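Local coordinates for putative cytoplasmic protein (Enterobacter cloacae, PDB 4HFL) that probably acts as a type VI secretion amidase effector that cleaves peptidoglycan peptide bonds in rival bacteria, and is inhibited by its immunity protein Tai4, at residues 29-34 and 63-68; 38-41 and 46-49; 78-83 and 99-104. One frame throughout, in Å; residues are numbered along the deposited sequence.

Interaction 1. Residues 29-34 and 63-68; sequences KEVNVN and MSYVLN
Tyr65, on the helix 59-69, reaches across to meet Glu30, which ends the helix 21-30, and Val31, the first residue beyond it. Its CG stands anti to the backbone N (chi1 170°), which carries the ring off its own helix toward the other segment, where the CA atoms of Val31 and Tyr65 are 7.9 Å apart. From CB outward, the ring first comes under Val31: CG lies 4.0 Å from Val31 CG1, and CD2 touches both methyls of that valine, Val31 CG1 at 3.8 Å and Val31 CG2 at the same separation. CG1 sits over one face, displaced toward the rim, in a CH-pi contact 4.1 Å from the Tyr65 ring centroid. Farther out the partner changes. CE2 still touches Val31 CG1, but CE2 and CZ both face Glu30 OE1, and at the tip Tyr65 OH gives a hydrogen bond to Glu30 OE1. The modelled separation of Tyr65 OH and Glu30 OE1, 2.3 Å, is very short, so its exact length is doubtful. OE1 arrives at the ring's edge in its plane, while the carboxylate itself is turned 62° from the ring. The glutamate chain, extended beyond CG, crosses the tyrosine at about a right angle. Glu30 OE2 pairs with Arg27 in a salt bridge, and Arg27 also touches Tyr65. Where the helix 21-30 gives way to a turn, Val31 O makes a weak bond to Arg62, on the helix 59-69. The contact thus grades from apolar to polar along one ring: buried Val31 packs near its root, whereas the exposed carboxylate takes its hydroxyl. Tyr65 and Arg27 both engage the Glu30 carboxylate, and the arginine would probably stabilise its negative charge.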
# COMPACT_ATOMS: atom_id res chain seq x y z
N LYS A 29 -9.58 4.74 -4.29
CA LYS A 29 -10.01 5.84 -5.13
C LYS A 29 -10.20 7.07 -4.27
O LYS A 29 -9.73 8.15 -4.64
CB LYS A 29 -11.31 5.51 -5.88
CG LYS A 29 -11.10 4.79 -7.22
CD LYS A 29 -12.31 4.95 -8.15
CE LYS A 29 -11.92 4.76 -9.61
NZ LYS A 29 -13.09 4.86 -10.54
N GLU A 30 -10.84 6.90 -3.11
CA GLU A 30 -11.00 8.04 -2.20
C GLU A 30 -9.67 8.70 -1.82
O GLU A 30 -9.61 9.92 -1.66
CB GLU A 30 -11.78 7.66 -0.94
CG GLU A 30 -13.26 7.39 -1.17
CD GLU A 30 -13.90 6.64 -0.02
OE1 GLU A 30 -13.18 6.29 0.95
OE2 GLU A 30 -15.12 6.39 -0.07
N VAL A 31 -8.60 7.91 -1.66
CA VAL A 31 -7.31 8.60 -1.40
C VAL A 31 -6.25 8.68 -2.53
O VAL A 31 -5.06 8.89 -2.26
CB VAL A 31 -6.62 8.10 -0.10
CG1 VAL A 31 -7.40 8.54 1.11
CG2 VAL A 31 -6.48 6.58 -0.12
N ASN A 32 -6.67 8.54 -3.79
CA ASN A 32 -5.71 8.56 -4.90
C ASN A 32 -5.31 9.97 -5.32
O ASN A 32 -5.49 10.36 -6.48
CB ASN A 32 -6.24 7.78 -6.11
CG ASN A 32 -5.16 7.53 -7.15
OD1 ASN A 32 -3.97 7.57 -6.84
ND2 ASN A 32 -5.57 7.29 -8.40
N VAL A 33 -4.77 10.73 -4.38
CA VAL A 33 -4.22 12.04 -4.70
C VAL A 33 -2.79 12.13 -4.17
O VAL A 33 -2.35 11.24 -3.44
CB VAL A 33 -5.08 13.17 -4.12
CG1 VAL A 33 -6.39 13.27 -4.88
CG2 VAL A 33 -5.34 12.93 -2.65
N ASN A 34 -2.07 13.20 -4.53
CA ASN A 34 -0.71 13.40 -4.04
C ASN A 34 -0.66 13.52 -2.51
O ASN A 34 -1.69 13.82 -1.87
CB ASN A 34 -0.05 14.62 -4.70
CG ASN A 34 -0.75 15.94 -4.36
OD1 ASN A 34 -0.82 16.33 -3.20
ND2 ASN A 34 -1.22 16.64 -5.39
N MET A 63 -2.58 3.09 1.85
CA MET A 63 -2.88 1.68 2.13
C MET A 63 -3.40 1.43 3.55
O MET A 63 -4.22 0.52 3.79
CB MET A 63 -1.64 0.83 1.86
CG MET A 63 -1.30 0.72 0.39
SD MET A 63 -2.64 0.15 -0.71
CE MET A 63 -3.30 -1.27 0.20
N SER A 64 -2.94 2.25 4.49
CA SER A 64 -3.45 2.21 5.86
C SER A 64 -4.92 2.61 5.87
O SER A 64 -5.72 2.00 6.59
CB SER A 64 -2.65 3.15 6.77
OG SER A 64 -1.30 2.70 6.89
N TYR A 65 -5.27 3.64 5.10
CA TYR A 65 -6.68 4.07 5.01
C TYR A 65 -7.54 2.94 4.42
O TYR A 65 -8.62 2.60 4.96
CB TYR A 65 -6.81 5.36 4.19
CG TYR A 65 -8.24 5.76 3.86
CD1 TYR A 65 -8.99 6.51 4.74
CD2 TYR A 65 -8.82 5.38 2.65
CE1 TYR A 65 -10.29 6.87 4.45
CE2 TYR A 65 -10.14 5.74 2.35
CZ TYR A 65 -10.87 6.48 3.25
OH TYR A 65 -12.17 6.85 2.96
N VAL A 66 -7.05 2.34 3.33
CA VAL A 66 -7.77 1.23 2.70
C VAL A 66 -8.01 0.09 3.68
O VAL A 66 -9.15 -0.38 3.84
CB VAL A 66 -7.01 0.69 1.45
CG1 VAL A 66 -7.59 -0.64 0.98
CG2 VAL A 66 -7.07 1.72 0.32
N LEU A 67 -6.95 -0.36 4.34
CA LEU A 67 -7.07 -1.46 5.29
C LEU A 67 -8.00 -1.10 6.45
O LEU A 67 -8.83 -1.91 6.85
CB LEU A 67 -5.71 -1.88 5.83
CG LEU A 67 -4.77 -2.51 4.79
CD1 LEU A 67 -3.41 -2.75 5.40
CD2 LEU A 67 -5.35 -3.81 4.30
N ASN A 68 -7.87 0.11 6.98
CA ASN A 68 -8.69 0.54 8.12
C ASN A 68 -10.15 0.53 7.79
O ASN A 68 -10.98 0.13 8.61
CB ASN A 68 -8.30 1.97 8.57
CG ASN A 68 -7.12 2.00 9.53
OD1 ASN A 68 -6.96 1.10 10.37
ND2 ASN A 68 -6.27 3.03 9.40

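Interaction 2. Residues 38-41 and 46-49; sequences VGKL and VQHN
Gln47 and Lys40 cross at about a right angle, and the glutamine bridges the helices 35-42 and 44-52 with both ends of its amide engaged. With chi1 at 165°, Gln47 CG lies beside its own carbonyl carbon, and the chain runs on extended past the carbonyl of Gly39. Gln47 CB lies 3.1 Å from Gly39 O, and farther along Gln47 NE2 donates to the same oxygen at 3.0 Å with an N-H...O angle of 149°. The donor stands above the carbonyl plane of Gly39, and that oxygen is tilted somewhat from the glutamine's amide plane. On the other end of the amide, Lys40 NZ donates to Gln47 OE1 at 2.7 Å, coming from above the C=O plane of the side chain. Lys40 starts away from the second helix, but bends at chi2 and chi4 bring its ammonium back across, where it also forms a salt bridge with Asp51. These two bonds together fix the rotation of the amide. Beside them the backbones are very close, Gly39 CA to Gln47 CA 3.8 Å, where glycine presents no side chain; Val46 CG1 brushes Gly39 CA at 4.5 Å. The arrangement is that of two short consecutive helices joined by a very short link, with glycine at the close approach and a glutamine bridging the pair.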
# COMPACT_ATOMS: atom_id res chain seq x y z
N VAL A 38 -3.46 14.18 0.36
CA VAL A 38 -3.78 13.06 1.24
C VAL A 38 -3.81 13.52 2.70
O VAL A 38 -4.69 13.13 3.47
CB VAL A 38 -2.78 11.89 1.07
CG1 VAL A 38 -2.93 10.86 2.17
CG2 VAL A 38 -2.96 11.22 -0.30
N GLY A 39 -2.84 14.36 3.09
CA GLY A 39 -2.84 14.92 4.43
C GLY A 39 -3.99 15.89 4.62
O GLY A 39 -4.74 15.82 5.60
N LYS A 40 -4.12 16.79 3.66
CA LYS A 40 -5.20 17.75 3.63
C LYS A 40 -6.58 17.10 3.69
O LYS A 40 -7.57 17.76 4.01
CB LYS A 40 -5.07 18.63 2.38
CG LYS A 40 -4.30 19.93 2.60
CD LYS A 40 -2.94 19.75 3.25
CE LYS A 40 -2.38 21.07 3.73
NZ LYS A 40 -2.93 21.45 5.06
N LEU A 41 -6.64 15.80 3.38
CA LEU A 41 -7.89 15.04 3.48
C LEU A 41 -8.04 14.28 4.80
O LEU A 41 -9.07 14.38 5.47
CB LEU A 41 -8.01 14.05 2.32
CG LEU A 41 -9.18 13.09 2.50
CD1 LEU A 41 -10.41 13.65 1.83
CD2 LEU A 41 -8.87 11.71 1.96
N VAL A 46 -1.48 13.04 10.67
CA VAL A 46 -1.07 12.69 9.31
C VAL A 46 -0.84 13.97 8.49
O VAL A 46 0.21 14.12 7.85
CB VAL A 46 -2.09 11.75 8.64
CG1 VAL A 46 -1.74 11.56 7.17
CG2 VAL A 46 -2.12 10.40 9.35
N GLN A 47 -1.81 14.88 8.52
CA GLN A 47 -1.69 16.16 7.81
C GLN A 47 -0.56 17.00 8.37
O GLN A 47 0.19 17.63 7.62
CB GLN A 47 -2.99 16.97 7.87
CG GLN A 47 -2.76 18.43 7.47
CD GLN A 47 -4.03 19.21 7.20
OE1 GLN A 47 -4.04 20.44 7.30
NE2 GLN A 47 -5.09 18.51 6.84
N HIS A 48 -0.45 17.03 9.70
CA HIS A 48 0.63 17.77 10.34
C HIS A 48 2.01 17.29 9.88
O HIS A 48 2.87 18.10 9.48
CB HIS A 48 0.51 17.64 11.85
CG HIS A 48 1.54 18.42 12.60
ND1 HIS A 48 2.43 17.82 13.48
CD2 HIS A 48 1.83 19.74 12.61
CE1 HIS A 48 3.21 18.75 14.00
NE2 HIS A 48 2.87 19.92 13.49
N ASN A 49 2.23 15.98 9.92
CA ASN A 49 3.54 15.44 9.55
C ASN A 49 3.80 15.57 8.05
O ASN A 49 4.94 15.77 7.62
CB ASN A 49 3.72 14.01 10.05
CG ASN A 49 3.77 13.92 11.56
OD1 ASN A 49 4.20 14.86 12.24
ND2 ASN A 49 3.32 12.80 12.11

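Interaction 3. Residues 78-83 and 99-104; sequences SKYATV and IAFLPT
The segment 78-83 runs as a loop into the strand 82-84, while 99-104 is a stretch of the helix 95-106, kinked where Pro103 has no N-H to offer the turn before. The two backbones stay apart, their closest CA atoms being those of Tyr80 and Phe101 at 7.7 Å, and no hydrogen bond crosses between them. The gap is filled mainly by Tyr80, whose ring lies against the helix at Phe101. Tyr80 CE1 rests 3.7 Å from Phe101 CA and 3.8 Å from Phe101 CB, so the tyrosine covers helix backbone as well as side chain. The rings form a T-shaped pair, the edge of Phe101 directed at the face of Tyr80, with centroids 5.3 Å apart and planes at 68°. Phe101 CD1 stands over this face, offset toward the rim. Lys79 CB lies over the centre of the opposite face, so the tyrosine ring is sandwiched between its chain neighbour and the phenylalanine. At the far end of the ring, Tyr80 OH meets the methyl Thr104 CG2 at 3.7 Å. Thr104 OG1 turns back to its own helix, donating to Phe101 O at 2.6 Å on a lone pair in the carbonyl plane, and thereby takes up a carbonyl beside the kink. Around this pair, Met92 of the strand 90-92 touches both Tyr80 and Phe101, and Asp97 of the helix 95-106 accepts a bond from Ala81 N. On another side of the helix, Ile99 and Leu102 pack on Ile129 of the strand 126-133, placing it between the two-stranded hairpin 82-92 and the larger antiparallel sheet.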
# COMPACT_ATOMS: atom_id res chain seq x y z
N SER A 78 4.92 -2.51 18.09
CA SER A 78 6.28 -1.98 18.00
C SER A 78 6.92 -2.23 16.63
O SER A 78 7.92 -1.60 16.28
CB SER A 78 7.17 -2.56 19.11
OG SER A 78 7.14 -3.98 19.13
N LYS A 79 6.33 -3.14 15.85
CA LYS A 79 6.88 -3.47 14.53
C LYS A 79 6.53 -2.42 13.47
O LYS A 79 7.19 -2.34 12.43
CB LYS A 79 6.40 -4.85 14.07
CG LYS A 79 6.92 -6.00 14.91
CD LYS A 79 6.31 -7.33 14.48
CE LYS A 79 5.59 -7.99 15.65
NZ LYS A 79 5.24 -9.42 15.38
N TYR A 80 5.50 -1.61 13.75
CA TYR A 80 4.97 -0.71 12.74
C TYR A 80 4.86 0.72 13.25
O TYR A 80 4.21 0.97 14.27
CB TYR A 80 3.60 -1.22 12.25
CG TYR A 80 3.59 -2.71 11.99
CD1 TYR A 80 4.29 -3.25 10.92
CD2 TYR A 80 2.90 -3.58 12.82
CE1 TYR A 80 4.30 -4.62 10.68
CE2 TYR A 80 2.90 -4.94 12.59
CZ TYR A 80 3.60 -5.45 11.52
OH TYR A 80 3.60 -6.80 11.28
N ALA A 81 5.49 1.66 12.55
CA ALA A 81 5.42 3.08 12.93
C ALA A 81 4.07 3.65 12.53
O ALA A 81 3.70 3.61 11.35
CB ALA A 81 6.55 3.87 12.28
N THR A 82 3.33 4.16 13.51
CA THR A 82 1.98 4.65 13.26
C THR A 82 1.74 5.99 13.93
O THR A 82 2.26 6.25 15.02
CB THR A 82 0.92 3.64 13.76
OG1 THR A 82 1.05 3.47 15.18
CG2 THR A 82 1.08 2.27 13.07
N VAL A 83 0.96 6.85 13.28
CA VAL A 83 0.36 7.98 13.98
C VAL A 83 -1.16 7.84 13.85
O VAL A 83 -1.64 6.79 13.41
CB VAL A 83 0.82 9.36 13.45
CG1 VAL A 83 2.33 9.56 13.67
CG2 VAL A 83 0.43 9.54 11.99
N ILE A 99 4.58 -3.19 3.94
CA ILE A 99 5.03 -4.39 3.24
C ILE A 99 5.17 -5.57 4.20
O ILE A 99 4.72 -6.68 3.89
CB ILE A 99 6.36 -4.11 2.47
CG1 ILE A 99 6.08 -3.23 1.24
CG2 ILE A 99 7.01 -5.39 2.04
CD1 ILE A 99 7.33 -2.82 0.43
N ALA A 100 5.77 -5.34 5.37
CA ALA A 100 5.87 -6.39 6.40
C ALA A 100 4.50 -6.76 6.99
O ALA A 100 4.23 -7.92 7.29
CB ALA A 100 6.83 -5.96 7.49
N PHE A 101 3.64 -5.76 7.14
CA PHE A 101 2.35 -5.95 7.77
C PHE A 101 1.42 -6.85 6.96
O PHE A 101 0.73 -7.70 7.52
CB PHE A 101 1.68 -4.61 7.99
CG PHE A 101 0.31 -4.69 8.62
CD1 PHE A 101 0.13 -5.38 9.81
CD2 PHE A 101 -0.78 -4.07 8.03
CE1 PHE A 101 -1.14 -5.46 10.40
CE2 PHE A 101 -2.05 -4.13 8.61
CZ PHE A 101 -2.23 -4.83 9.80
N LEU A 102 1.40 -6.65 5.65
CA LEU A 102 0.42 -7.35 4.81
C LEU A 102 0.34 -8.89 4.96
O LEU A 102 -0.76 -9.43 5.12
CB LEU A 102 0.58 -6.92 3.34
CG LEU A 102 0.01 -5.51 3.15
CD1 LEU A 102 0.47 -4.90 1.83
CD2 LEU A 102 -1.52 -5.57 3.22
N PRO A 103 1.48 -9.60 4.92
CA PRO A 103 1.32 -11.06 5.06
C PRO A 103 0.81 -11.50 6.45
O PRO A 103 0.19 -12.56 6.57
CB PRO A 103 2.74 -11.60 4.80
CG PRO A 103 3.65 -10.45 5.07
CD PRO A 103 2.88 -9.23 4.63
N THR A 104 1.04 -10.68 7.48
CA THR A 104 0.61 -11.06 8.83
C THR A 104 -0.90 -11.05 8.96
O THR A 104 -1.44 -11.64 9.90
CB THR A 104 1.20 -10.15 9.91
OG1 THR A 104 0.54 -8.88 9.87
CG2 THR A 104 2.70 -9.95 9.67

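Interaction 2 is nested between the two segments of interaction 1; interaction 3 follows both. The centres of interactions 1 and 2 lie about 12 Å apart, and they touch where Val31 CG1 meets Leu41 CD2 at 3.6 Å. Interaction 3 lies about 16 Å from interaction 1 and about 20 Å from interaction 2, centre to centre; Leu67 of the helix 59-69 joins it to the first by packing on Phe101 and Leu102, and Val83 to the second by resting on Val46 and Asn49. The contacts thus link the helices 21-30, 35-42, 44-52, 59-69 and 95-106 with the small hairpin 82-92. This is consistent with a papain-like cysteine-peptidase fold, helices packed against an antiparallel sheet.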